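Local coordinates for putative endonuclease/exonuclease/phosphatase family protein (Bacteroides vulgatus ATCC 8482, PDB 3G6S) that probably cleaves nucleic acid phosphodiester bonds, as expected for a member of the endonuclease/exonuclease/phosphatase family, at residues E77-D86 / I117-K126. Residues are numbered along the deposited sequence; the frame is centred on the assembly and turned at random.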
ATOM      1  N   GLU A  77       2.548  13.936  -2.133  1.00 39.56           N
ATOM      2  CA  GLU A  77       2.735  12.523  -2.434  1.00 39.69           C
ATOM      3  C   GLU A  77       1.395  11.806  -2.626  1.00 37.60           C
ATOM      4  O   GLU A  77       0.410  12.095  -1.952  1.00 39.11           O
ATOM      5  CB  GLU A  77       3.525  11.835  -1.314  1.00 31.19           C
ATOM      6  CG  GLU A  77       4.742  12.615  -0.845  1.00 46.18           C
ATOM      7  CD  GLU A  77       5.635  11.818   0.099  1.00 52.75           C
ATOM      8  OE1 GLU A  77       5.105  11.084   0.961  1.00 54.13           O
ATOM      9  OE2 GLU A  77       6.873  11.937  -0.009  1.00 61.45           O
ATOM     10  N   TYR A  78       1.366  10.889  -3.579  1.00 40.55           N
ATOM     11  CA  TYR A  78       0.184  10.090  -3.857  1.00 31.87           C
ATOM     12  C   TYR A  78       0.305   8.800  -3.062  1.00 33.27           C
ATOM     13  O   TYR A  78       1.388   8.441  -2.589  1.00 27.23           O
ATOM     14  CB  TYR A  78       0.138   9.684  -5.330  1.00 38.20           C
ATOM     15  CG  TYR A  78      -0.211  10.765  -6.319  1.00 39.23           C
ATOM     16  CD1 TYR A  78      -1.290  10.603  -7.187  1.00 35.21           C
ATOM     17  CD2 TYR A  78       0.555  11.925  -6.427  1.00 36.78           C
ATOM     18  CE1 TYR A  78      -1.602  11.559  -8.138  1.00 31.71           C
ATOM     19  CE2 TYR A  78       0.250  12.895  -7.377  1.00 34.97           C
ATOM     20  CZ  TYR A  78      -0.833  12.699  -8.226  1.00 34.38           C
ATOM     21  OH  TYR A  78      -1.162  13.642  -9.163  1.00 32.72           O
ATOM     22  N   ALA A  79      -0.810   8.092  -2.939  1.00 27.85           N
ATOM     23  CA  ALA A  79      -0.850   6.780  -2.279  1.00 23.05           C
ATOM     24  C   ALA A  79      -1.787   6.024  -3.222  1.00 16.70           C
ATOM     25  O   ALA A  79      -2.842   5.550  -2.826  1.00 20.03           O
ATOM     26  CB  ALA A  79      -1.451   6.907  -0.891  1.00 16.67           C
ATOM     27  N   PRO A  80      -1.378   5.892  -4.492  1.00 18.95           N
ATOM     28  CA  PRO A  80      -2.120   5.234  -5.568  1.00 19.78           C
ATOM     29  C   PRO A  80      -2.211   3.721  -5.585  1.00 23.97           C
ATOM     30  O   PRO A  80      -1.455   3.018  -4.916  1.00 27.34           O
ATOM     31  CB  PRO A  80      -1.418   5.754  -6.813  1.00 19.78           C
ATOM     32  CG  PRO A  80       0.031   5.690  -6.387  1.00 21.85           C
ATOM     33  CD  PRO A  80       0.007   6.176  -4.928  1.00 16.04           C
ATOM     34  N   LEU A  81      -3.171   3.249  -6.374  1.00 19.87           N
ATOM     35  CA  LEU A  81      -3.436   1.839  -6.588  1.00 22.90           C
ATOM     36  C   LEU A  81      -3.332   1.562  -8.085  1.00 22.69           C
ATOM     37  O   LEU A  81      -4.004   2.206  -8.889  1.00 26.51           O
ATOM     38  CB  LEU A  81      -4.849   1.483  -6.110  1.00 15.67           C
ATOM     39  CG  LEU A  81      -5.001   1.214  -4.612  1.00 30.08           C
ATOM     40  CD1 LEU A  81      -6.466   1.255  -4.238  1.00 23.43           C
ATOM     41  CD2 LEU A  81      -4.372  -0.132  -4.261  1.00 13.34           C
ATOM     42  N   PHE A  82      -2.470   0.627  -8.463  1.00 23.60           N
ATOM     43  CA  PHE A  82      -2.337   0.259  -9.867  1.00 26.52           C
ATOM     44  C   PHE A  82      -2.904  -1.136 -10.051  1.00 24.82           C
ATOM     45  O   PHE A  82      -2.681  -2.017  -9.221  1.00 30.15           O
ATOM     46  CB  PHE A  82      -0.873   0.313 -10.315  1.00 23.45           C
ATOM     47  CG  PHE A  82      -0.376   1.706 -10.569  1.00 28.19           C
ATOM     48  CD1 PHE A  82      -0.118   2.569  -9.511  1.00 36.06           C
ATOM     49  CD2 PHE A  82      -0.212   2.175 -11.872  1.00 36.67           C
ATOM     50  CE1 PHE A  82       0.299   3.886  -9.741  1.00 38.55           C
ATOM     51  CE2 PHE A  82       0.205   3.496 -12.116  1.00 37.96           C
ATOM     52  CZ  PHE A  82       0.458   4.349 -11.046  1.00 30.09           C
ATOM     53  N   TYR A  83      -3.651  -1.330 -11.128  1.00 23.20           N
ATOM     54  CA  TYR A  83      -4.267  -2.618 -11.392  1.00 23.82           C
ATOM     55  C   TYR A  83      -4.273  -2.957 -12.882  1.00 32.39           C
ATOM     56  O   TYR A  83      -4.118  -2.073 -13.738  1.00 27.91           O
ATOM     57  CB  TYR A  83      -5.702  -2.603 -10.888  1.00 21.68           C
ATOM     58  CG  TYR A  83      -6.552  -1.544 -11.545  1.00 26.03           C
ATOM     59  CD1 TYR A  83      -6.512  -0.211 -11.114  1.00 22.07           C
ATOM     60  CD2 TYR A  83      -7.390  -1.870 -12.618  1.00 27.70           C
ATOM     61  CE1 TYR A  83      -7.295   0.763 -11.742  1.00 23.74           C
ATOM     62  CE2 TYR A  83      -8.167  -0.901 -13.244  1.00 23.96           C
ATOM     63  CZ  TYR A  83      -8.118   0.407 -12.803  1.00 25.28           C
ATOM     64  OH  TYR A  83      -8.912   1.354 -13.424  1.00 28.37           O
ATOM     65  N   ARG A  84      -4.459  -4.240 -13.183  1.00 25.91           N
ATOM     66  CA  ARG A  84      -4.523  -4.717 -14.565  1.00 34.15           C
ATOM     67  C   ARG A  84      -5.832  -4.244 -15.213  1.00 35.23           C
ATOM     68  O   ARG A  84      -6.912  -4.670 -14.810  1.00 33.72           O
ATOM     69  CB  ARG A  84      -4.466  -6.246 -14.589  1.00 31.72           C
ATOM     70  CG  ARG A  84      -3.147  -6.820 -14.136  1.00 36.95           C
ATOM     71  CD  ARG A  84      -2.061  -6.516 -15.142  1.00 45.05           C
ATOM     72  NE  ARG A  84      -2.375  -7.088 -16.442  1.00 49.39           N
ATOM     73  CZ  ARG A  84      -2.477  -8.390 -16.672  1.00 56.33           C
ATOM     74  NH1 ARG A  84      -2.283  -9.255 -15.682  1.00 51.49           N
ATOM     75  NH2 ARG A  84      -2.789  -8.826 -17.887  1.00 59.10           N
ATOM     76  N   LYS A  85      -5.730  -3.372 -16.214  1.00 38.70           N
ATOM     77  CA  LYS A  85      -6.903  -2.832 -16.915  1.00 36.40           C
ATOM     78  C   LYS A  85      -7.838  -3.924 -17.424  1.00 37.55           C
ATOM     79  O   LYS A  85      -9.057  -3.817 -17.299  1.00 38.34           O
ATOM     80  CB  LYS A  85      -6.462  -1.988 -18.113  1.00 38.39           C
ATOM     81  CG  LYS A  85      -5.313  -1.049 -17.820  1.00 48.12           C
ATOM     82  CD  LYS A  85      -4.747  -0.400 -19.082  1.00 38.03           C
ATOM     83  CE  LYS A  85      -5.631   0.726 -19.589  1.00 47.85           C
ATOM     84  NZ  LYS A  85      -4.958   1.515 -20.659  1.00 53.66           N
ATOM     85  N   ASP A  86      -7.246  -4.971 -17.996  1.00 37.50           N
ATOM     86  CA  ASP A  86      -7.988  -6.085 -18.567  1.00 38.93           C
ATOM     87  C   ASP A  86      -8.520  -7.098 -17.556  1.00 41.72           C
ATOM     88  O   ASP A  86      -9.431  -7.862 -17.866  1.00 48.14           O
ATOM     89  CB  ASP A  86      -7.123  -6.800 -19.617  1.00 39.49           C
ATOM     90  CG  ASP A  86      -5.790  -7.281 -19.057  1.00 57.81           C
ATOM     91  OD1 ASP A  86      -4.956  -6.434 -18.642  1.00 62.90           O
ATOM     92  OD2 ASP A  86      -5.568  -8.517 -19.032  1.00 58.22           O
ATOM     93  N   ILE A 117      -3.173  10.458   3.737  1.00 29.88           N
ATOM     94  CA  ILE A 117      -4.370  10.042   3.014  1.00 26.70           C
ATOM     95  C   ILE A 117      -4.468   8.536   2.801  1.00 29.72           C
ATOM     96  O   ILE A 117      -3.517   7.778   3.028  1.00 28.42           O
ATOM     97  CB  ILE A 117      -4.440  10.667   1.606  1.00 28.49           C
ATOM     98  CG1 ILE A 117      -3.203  10.259   0.801  1.00 25.51           C
ATOM     99  CG2 ILE A 117      -4.594  12.172   1.701  1.00 28.86           C
ATOM    100  CD1 ILE A 117      -3.205  10.750  -0.628  1.00 18.81           C
ATOM    101  N   ALA A 118      -5.643   8.122   2.346  1.00 25.77           N
ATOM    102  CA  ALA A 118      -5.918   6.730   2.028  1.00 27.50           C
ATOM    103  C   ALA A 118      -6.698   6.766   0.716  1.00 24.91           C
ATOM    104  O   ALA A 118      -7.627   7.551   0.572  1.00 26.49           O
ATOM    105  CB  ALA A 118      -6.757   6.089   3.126  1.00 18.11           C
ATOM    106  N   THR A 119      -6.293   5.959  -0.253  1.00 28.80           N
ATOM    107  CA  THR A 119      -7.003   5.901  -1.525  1.00 31.30           C
ATOM    108  C   THR A 119      -7.629   4.508  -1.590  1.00 31.74           C
ATOM    109  O   THR A 119      -6.974   3.520  -1.268  1.00 30.14           O
ATOM    110  CB  THR A 119      -6.053   6.129  -2.731  1.00 34.04           C
ATOM    111  OG1 THR A 119      -5.676   7.510  -2.781  1.00 31.25           O
ATOM    112  CG2 THR A 119      -6.735   5.754  -4.044  1.00 31.10           C
ATOM    113  N   TRP A 120      -8.904   4.440  -1.971  1.00 30.62           N
ATOM    114  CA  TRP A 120      -9.616   3.168  -2.055  1.00 26.15           C
ATOM    115  C   TRP A 120     -10.314   2.982  -3.382  1.00 23.57           C
ATOM    116  O   TRP A 120     -10.500   3.932  -4.139  1.00 23.08           O
ATOM    117  CB  TRP A 120     -10.665   3.051  -0.943  1.00 24.36           C
ATOM    118  CG  TRP A 120     -11.757   4.076  -1.019  1.00 28.13           C
ATOM    119  CD1 TRP A 120     -11.780   5.285  -0.403  1.00 27.31           C
ATOM    120  CD2 TRP A 120     -12.971   3.992  -1.793  1.00 30.72           C
ATOM    121  NE1 TRP A 120     -12.931   5.965  -0.738  1.00 32.67           N
ATOM    122  CE2 TRP A 120     -13.680   5.194  -1.586  1.00 29.55           C
ATOM    123  CE3 TRP A 120     -13.526   3.015  -2.633  1.00 30.92           C
ATOM    124  CZ2 TRP A 120     -14.914   5.458  -2.193  1.00 28.61           C
ATOM    125  CZ3 TRP A 120     -14.762   3.276  -3.242  1.00 43.02           C
ATOM    126  CH2 TRP A 120     -15.440   4.492  -3.011  1.00 27.00           C
ATOM    127  N   ALA A 121     -10.729   1.749  -3.642  1.00 22.36           N
ATOM    128  CA  ALA A 121     -11.419   1.433  -4.876  1.00 19.42           C
ATOM    129  C   ALA A 121     -12.200   0.141  -4.745  1.00 24.35           C
ATOM    130  O   ALA A 121     -11.697  -0.858  -4.230  1.00 27.06           O
ATOM    131  CB  ALA A 121     -10.427   1.322  -6.012  1.00 17.23           C
ATOM    132  N   LYS A 122     -13.444   0.175  -5.206  1.00 22.98           N
ATOM    133  CA  LYS A 122     -14.309  -0.988  -5.181  1.00 17.15           C
ATOM    134  C   LYS A 122     -14.100  -1.658  -6.552  1.00 22.91           C
ATOM    135  O   LYS A 122     -14.505  -1.127  -7.588  1.00 29.62           O
ATOM    136  CB  LYS A 122     -15.744  -0.514  -4.987  1.00 22.25           C
ATOM    137  CG  LYS A 122     -16.812  -1.584  -4.943  1.00 26.89           C
ATOM    138  CD  LYS A 122     -18.171  -0.945  -4.681  1.00 21.01           C
ATOM    139  CE  LYS A 122     -19.291  -1.951  -4.813  1.00 23.74           C
ATOM    140  NZ  LYS A 122     -20.625  -1.295  -4.771  1.00 34.62           N
ATOM    141  N   PHE A 123     -13.442  -2.813  -6.547  1.00 19.42           N
ATOM    142  CA  PHE A 123     -13.125  -3.557  -7.767  1.00 26.45           C
ATOM    143  C   PHE A 123     -14.108  -4.651  -8.110  1.00 22.70           C
ATOM    144  O   PHE A 123     -14.953  -5.024  -7.312  1.00 28.17           O
ATOM    145  CB  PHE A 123     -11.751  -4.217  -7.644  1.00 13.65           C
ATOM    146  CG  PHE A 123     -10.606  -3.278  -7.824  1.00 23.43           C
ATOM    147  CD1 PHE A 123     -10.351  -2.704  -9.064  1.00 26.93           C
ATOM    148  CD2 PHE A 123      -9.742  -3.005  -6.770  1.00 25.17           C
ATOM    149  CE1 PHE A 123      -9.242  -1.874  -9.254  1.00 28.94           C
ATOM    150  CE2 PHE A 123      -8.629  -2.175  -6.953  1.00 31.24           C
ATOM    151  CZ  PHE A 123      -8.383  -1.611  -8.203  1.00 20.11           C
ATOM    152  N   LYS A 124     -13.977  -5.171  -9.319  1.00 29.23           N
ATOM    153  CA  LYS A 124     -14.812  -6.270  -9.768  1.00 28.41           C
ATOM    154  C   LYS A 124     -13.957  -7.085 -10.699  1.00 21.76           C
ATOM    155  O   LYS A 124     -13.326  -6.542 -11.604  1.00 24.32           O
ATOM    156  CB  LYS A 124     -16.051  -5.795 -10.529  1.00 28.03           C
ATOM    157  CG  LYS A 124     -16.954  -6.966 -10.920  1.00 33.83           C
ATOM    158  CD  LYS A 124     -17.457  -6.883 -12.362  1.00 36.64           C
ATOM    159  CE  LYS A 124     -18.560  -5.848 -12.529  1.00 37.25           C
ATOM    160  NZ  LYS A 124     -19.041  -5.787 -13.933  1.00 34.05           N
ATOM    161  N   ASP A 125     -13.920  -8.385 -10.468  1.00 25.34           N
ATOM    162  CA  ASP A 125     -13.134  -9.259 -11.319  1.00 31.81           C
ATOM    163  C   ASP A 125     -13.957  -9.460 -12.585  1.00 35.52           C
ATOM    164  O   ASP A 125     -14.980 -10.143 -12.559  1.00 44.32           O
ATOM    165  CB  ASP A 125     -12.906 -10.603 -10.625  1.00 34.97           C
ATOM    166  CG  ASP A 125     -11.948 -11.491 -11.383  1.00 37.56           C
ATOM    167  OD1 ASP A 125     -10.806 -11.675 -10.907  1.00 43.88           O
ATOM    168  OD2 ASP A 125     -12.331 -12.002 -12.461  1.00 41.73           O
ATOM    169  N   LYS A 126     -13.523  -8.859 -13.687  1.00 34.90           N
ATOM    170  CA  LYS A 126     -14.260  -8.986 -14.935  1.00 45.97           C
ATOM    171  C   LYS A 126     -14.052 -10.339 -15.585  1.00 43.41           C
ATOM    172  O   LYS A 126     -13.740 -10.434 -16.765  1.00 65.83           O
ATOM    173  CB  LYS A 126     -13.882  -7.859 -15.906  1.00 43.12           C
ATOM    174  CG  LYS A 126     -12.420  -7.790 -16.240  1.00 39.38           C
ATOM    175  CD  LYS A 126     -11.964  -6.349 -16.382  1.00 38.37           C
ATOM    176  CE  LYS A 126     -12.755  -5.590 -17.426  1.00 35.57           C
ATOM    177  NZ  LYS A 126     -12.169  -4.238 -17.630  1.00 38.87           N
TER
HETATM  178  O   HOH W   1      -3.599   8.750  -3.793  1.00 24.66           O
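Strands 81-84 and 117-125 run in nearly the same direction, 24° apart, with their axes 8.9 Å apart at closest, and they meet through side chains rather than as neighbours in one sheet. Tyr-83 and Phe-123 form the aromatic centre, an edge-to-face pair with ring planes at 65°. The corner of Phe-123 at CE1 comes over one face of Tyr-83, 3.5 Å from Tyr-83 CG, and so lies nearer the rim than the ring centre. Tyr-83 has chi1 at 60°, with CG between its backbone N and carbonyl carbon, and this sends the ring across toward Phe-123. A serine here would probably leave the Phe-123 edge without its aromatic face and open a gap between the two strands. Further along, the Leu-81 methyl CD1 reaches across to Ala-121 CB at 4.3 Å and also lies against the backbone of Thr-119. Next comes Ala-79, its CB 4.1 Å from Ile-117 CG1. A water bridges the two segments here, accepting from Ala-79 N and lying 2.6 Å from Thr-119 OG1, while Ala-79 O is held by Asn-136 ND2 from strand 131-138. At the other, solvent-facing end Lys-126 bends at chi2 and chi3, laying its CD 3.3 Å from Asp-86 O and letting NZ donate to Lys-85 O. Strand 81-84 belongs to one mixed sheet, with helix 49-58 packed on its far side through Phe-82, and strand 117-125 to the other; the contact is part of the interface between the two facing sheets of the DNase I-like alpha/beta sandwich.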